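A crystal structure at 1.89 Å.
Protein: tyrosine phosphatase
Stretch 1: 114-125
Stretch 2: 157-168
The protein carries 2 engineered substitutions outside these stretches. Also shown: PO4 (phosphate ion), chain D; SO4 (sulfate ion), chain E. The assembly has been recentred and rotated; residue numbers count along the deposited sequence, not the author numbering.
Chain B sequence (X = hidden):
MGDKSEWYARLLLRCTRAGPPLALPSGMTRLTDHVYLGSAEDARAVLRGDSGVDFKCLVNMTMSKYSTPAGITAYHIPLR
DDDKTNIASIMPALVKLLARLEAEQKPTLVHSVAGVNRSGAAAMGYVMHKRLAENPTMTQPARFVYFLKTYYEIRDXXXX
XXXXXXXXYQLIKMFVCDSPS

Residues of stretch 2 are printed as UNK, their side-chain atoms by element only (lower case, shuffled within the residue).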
# COMPACT_ATOMS: atom_id res chain seq x y z
N ALA B 114 -24.85 10.08 0.71
CA ALA B 114 -24.13 9.70 1.93
C ALA B 114 -22.86 10.54 2.16
O ALA B 114 -22.28 10.49 3.24
CB ALA B 114 -23.77 8.22 1.86
N GLY B 115 -22.43 11.29 1.14
CA GLY B 115 -21.18 12.05 1.18
C GLY B 115 -19.96 11.13 1.19
O GLY B 115 -18.93 11.46 1.78
N VAL B 116 -20.09 9.97 0.55
CA VAL B 116 -19.05 8.94 0.57
C VAL B 116 -18.45 8.63 -0.80
O VAL B 116 -17.24 8.83 -0.97
CB VAL B 116 -19.54 7.63 1.27
CG1 VAL B 116 -18.49 6.51 1.19
CG2 VAL B 116 -19.97 7.88 2.72
N ASN B 117 -19.25 8.10 -1.74
CA ASN B 117 -18.72 7.57 -2.98
C ASN B 117 -18.68 8.50 -4.19
O ASN B 117 -17.60 8.68 -4.74
CB ASN B 117 -19.44 6.29 -3.36
CG ASN B 117 -19.22 5.20 -2.35
OD1 ASN B 117 -20.17 4.67 -1.81
ND2 ASN B 117 -18.00 4.83 -2.05
N ARG B 118 -19.81 9.07 -4.63
CA ARG B 118 -19.81 9.94 -5.83
C ARG B 118 -19.03 11.23 -5.58
O ARG B 118 -18.08 11.51 -6.31
CB ARG B 118 -21.24 10.18 -6.33
CG ARG B 118 -21.92 8.87 -6.75
CD ARG B 118 -23.42 8.97 -6.84
NE ARG B 118 -24.06 8.91 -5.53
CZ ARG B 118 -25.37 8.99 -5.33
NH1 ARG B 118 -26.20 9.12 -6.35
NH2 ARG B 118 -25.85 8.96 -4.10
N SER B 119 -19.36 11.92 -4.49
CA SER B 119 -18.68 13.14 -4.08
C SER B 119 -17.27 12.84 -3.59
O SER B 119 -16.37 13.65 -3.83
CB SER B 119 -19.49 13.88 -3.02
OG SER B 119 -19.71 13.03 -1.90
N GLY B 120 -17.09 11.72 -2.90
CA GLY B 120 -15.78 11.27 -2.44
C GLY B 120 -14.85 11.07 -3.64
O GLY B 120 -13.70 11.51 -3.61
N ALA B 121 -15.36 10.48 -4.76
CA ALA B 121 -14.56 10.29 -5.98
C ALA B 121 -14.12 11.62 -6.59
O ALA B 121 -12.95 11.78 -6.94
CB ALA B 121 -15.32 9.45 -6.99
N ALA B 122 -15.01 12.60 -6.58
CA ALA B 122 -14.72 13.96 -7.06
C ALA B 122 -13.64 14.59 -6.16
O ALA B 122 -12.67 15.15 -6.67
CB ALA B 122 -15.98 14.79 -7.01
N ALA B 123 -13.81 14.44 -4.83
CA ALA B 123 -12.90 14.93 -3.81
C ALA B 123 -11.47 14.32 -4.00
O ALA B 123 -10.49 15.06 -4.02
CB ALA B 123 -13.43 14.58 -2.44
N MET B 124 -11.38 13.01 -4.17
CA MET B 124 -10.12 12.29 -4.39
C MET B 124 -9.47 12.76 -5.67
O MET B 124 -8.27 13.09 -5.67
CB MET B 124 -10.37 10.77 -4.45
CG MET B 124 -9.08 9.95 -4.32
SD MET B 124 -8.29 10.16 -2.68
CE MET B 124 -6.60 9.65 -3.11
N GLY B 125 -10.26 12.84 -6.75
CA GLY B 125 -9.76 13.32 -8.03
C GLY B 125 -9.18 14.71 -7.93
O GLY B 125 -8.07 14.96 -8.40
N UNK B 157 -10.77 11.18 8.60
CA UNK B 157 -11.62 12.31 8.99
C UNK B 157 -13.10 12.03 8.82
O UNK B 157 -13.92 12.56 9.56
c UNK B 157 -11.27 13.58 8.18
c UNK B 157 -9.85 14.14 8.27
c UNK B 157 -9.53 14.67 9.64
c UNK B 157 -9.64 15.22 7.24
N UNK B 158 -13.45 11.23 7.82
CA UNK B 158 -14.83 11.00 7.39
C UNK B 158 -15.43 9.65 7.74
O UNK B 158 -16.65 9.49 7.65
n UNK B 158 -18.68 13.55 3.76
c UNK B 158 -17.47 13.82 4.23
c UNK B 158 -14.93 11.27 5.89
c UNK B 158 -15.04 13.26 4.30
c UNK B 158 -14.71 12.76 5.66
n UNK B 158 -16.44 13.05 3.91
n UNK B 158 -17.31 14.84 5.08
N UNK B 159 -14.58 8.69 8.12
CA UNK B 159 -15.01 7.35 8.49
C UNK B 159 -15.28 6.48 7.29
O UNK B 159 -14.78 5.35 7.22
N UNK B 160 -16.12 6.97 6.36
CA UNK B 160 -16.43 6.30 5.11
C UNK B 160 -16.07 7.26 4.02
O UNK B 160 -16.49 8.43 4.06
c UNK B 160 -17.90 5.96 5.04
N UNK B 161 -15.28 6.78 3.06
CA UNK B 161 -14.81 7.61 1.96
C UNK B 161 -14.41 6.75 0.80
O UNK B 161 -13.51 5.92 0.94
c UNK B 161 -13.63 8.50 2.43
c UNK B 161 -13.52 10.36 0.72
c UNK B 161 -11.61 10.65 -0.74
c UNK B 161 -10.99 9.58 -0.12
c UNK B 161 -12.93 9.26 1.32
c UNK B 161 -11.65 8.88 0.89
c UNK B 161 -12.87 11.05 -0.32
N UNK B 162 -15.04 6.95 -0.36
CA UNK B 162 -14.67 6.26 -1.59
C UNK B 162 -14.54 4.73 -1.43
O UNK B 162 -13.50 4.13 -1.73
c UNK B 162 -13.39 6.93 -2.11
c UNK B 162 -12.90 6.65 -3.52
c UNK B 162 -11.73 7.53 -3.82
c UNK B 162 -14.00 6.78 -4.57
N UNK B 163 -15.58 4.13 -0.89
CA UNK B 163 -15.68 2.70 -0.62
C UNK B 163 -15.90 1.96 -1.93
O UNK B 163 -15.44 0.83 -2.09
o UNK B 163 -15.02 1.91 2.57
c UNK B 163 -16.83 2.43 0.40
c UNK B 163 -16.74 3.26 1.68
c UNK B 163 -15.48 3.06 2.50
o UNK B 163 -14.93 4.06 3.03
N UNK B 164 -16.60 2.61 -2.87
CA UNK B 164 -16.89 2.10 -4.20
C UNK B 164 -15.54 1.82 -4.91
O UNK B 164 -14.81 2.75 -5.28
o UNK B 164 -17.47 2.08 -7.09
c UNK B 164 -18.20 2.66 -6.31
c UNK B 164 -17.73 3.13 -4.97
n UNK B 164 -19.44 2.90 -6.62
N UNK B 165 -15.21 0.52 -5.04
CA UNK B 165 -13.98 0.01 -5.66
C UNK B 165 -13.90 0.37 -7.14
O UNK B 165 -12.83 0.67 -7.62
c UNK B 165 -13.90 -1.49 -5.47
N UNK B 166 -15.05 0.41 -7.85
CA UNK B 166 -15.15 0.78 -9.27
C UNK B 166 -14.62 2.21 -9.50
O UNK B 166 -13.77 2.42 -10.37
c UNK B 166 -16.99 1.38 -11.04
c UNK B 166 -16.61 0.63 -9.77
n UNK B 166 -16.23 1.21 -12.10
o UNK B 166 -18.01 2.09 -11.08
N UNK B 167 -15.07 3.15 -8.68
CA UNK B 167 -14.69 4.56 -8.74
C UNK B 167 -13.24 4.70 -8.32
O UNK B 167 -12.50 5.46 -8.95
c UNK B 167 -17.55 5.05 -9.34
c UNK B 167 -19.24 6.46 -7.66
c UNK B 167 -17.89 6.31 -7.33
c UNK B 167 -18.90 5.21 -9.67
c UNK B 167 -19.74 5.92 -8.83
c UNK B 167 -17.03 5.59 -8.16
c UNK B 167 -15.57 5.41 -7.79
N UNK B 168 -12.85 4.03 -7.22
CA UNK B 168 -11.49 4.11 -6.69
C UNK B 168 -10.50 3.58 -7.72
O UNK B 168 -9.46 4.18 -7.90
c UNK B 168 -11.37 3.37 -5.35
c UNK B 168 -11.18 1.09 -2.76
n UNK B 168 -10.22 1.98 -2.94
n UNK B 168 -12.44 1.48 -2.59
n UNK B 168 -10.89 -0.20 -2.73
c UNK B 168 -10.31 3.96 -4.41
c UNK B 168 -10.42 3.42 -2.99
P PO4 D . -22.72 8.43 -1.91
O1 PO4 D . -24.30 8.23 -1.78
O2 PO4 D . -21.95 7.17 -1.30
O3 PO4 D . -22.26 9.76 -1.14
O4 PO4 D . -22.33 8.59 -3.35
S SO4 E . -29.61 8.88 -5.45
O1 SO4 E . -30.37 7.75 -6.02
O2 SO4 E . -30.51 9.75 -4.69
O3 SO4 E . -28.56 8.31 -4.57
O4 SO4 E . -28.99 9.66 -6.53
O HOH W 1 -16.39 10.62 2.47

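Position 157 carries four carbons forked at the second, in a helix turn that faces the outside, out of reach of stretch 1. It is Leu157, and it plays no part in this contact.

At 158 the side chain has three carbons, a nitrogen, then a carbon bearing two more nitrogens, one of which meets Gly115 O: this is Arg158. Its NH2 donates to the Gly115 O at 2.9 Å and 171°, with the carbonyl at the edge of the guanidinium, where its N-H bonds point. A water adds a second link: it accepts from Arg158 NE and donates to Gly115 O, both at 2.8 Å. Gly115 has positive phi, and an ideal CB there would lie 2.9 Å from Arg158 NH2, a clash.

Position 159 has no side-chain atoms and does not touch stretch 1; it is Gly159. It leaves the helix with a phi of 80°, a value that favours glycine.

At 160 a lone carbon packs against Val116 CG2; it is Ala160. Its CB lies 3.7 Å from Val116 CG2, while its carbonyl O takes a bond from the same water at 2.7 Å.

Position 161 shows one carbon followed by a six-carbon ring, with no hetero atom, and the ring reaches Gly120, Ala123 and Met124: Phe161. CA-to-CB points away, yet the ring comes back to the helix, with CE1 3.4 Å from Gly120 O and 4.2 Å from Ala123 CB. Met124 SD sits at the ring's edge, 3.8 Å from Phe161 CE2.

Four carbons forked at the second, at 162, with the branch ends against Ala121 and Met124, give Leu162. Its backbone N donates to Val116 O at 3.0 Å, and its methyls reach the helix: CD1 lies 3.8 Å from Ala121 CB and CD2 3.6 Å from Met124 CB.

At 163, three carbons, the third carrying two oxygens, with a carbon close to Val116 CG1: this is Glu163. Its CG lies 3.7 Å from Val116 CG1, and its OE2 accepts from Phe161 N at 2.7 Å, so the carboxylate braces its own loop.

At 164, two carbons, the second carrying one oxygen and one nitrogen, approach the Asn117 side chain through the first: Asn164. Its OD1 caps the following helix by accepting from the N of residue 167 at 3.1 Å.

A single carbon at 165, pointing away, is Ala165. Position 166, with two carbons, an oxygen and a nitrogen, is Asn166; neither touches stretch 1.

At 167, one carbon and a six-carbon ring, its edge against Arg118 CG and Asn117 O, give Phe167. CE2 lies 3.7 Å from Arg118 CG, and CD2 3.5 Å from Asn117 O.

Position 168 has three carbons, a nitrogen, then a carbon with two more nitrogens, and makes no contact with stretch 1: Arg168. Its NH1 donates to Leu162 O at 3.0 Å, steadying the loop.

The contact rests on two direct hydrogen bonds to carbonyls of the loop before the helix, and on apolar side chains packed along the helix. Gly120 leaves room: an ideal CB there would lie 3.4 Å from both Phe161 CD1 and Leu162 N, and would clash with Val116 O at 1.9 Å. Ala121 CB packs on Leu162 CD1 (3.8 Å) and Phe167 CD2 (4.1 Å). Meanwhile the backbone N atoms of Val116, Asn117 and Arg118 bind phosphate, as suits a phosphatase.

Stretch 2 (157-168) LRGAFLENANFR
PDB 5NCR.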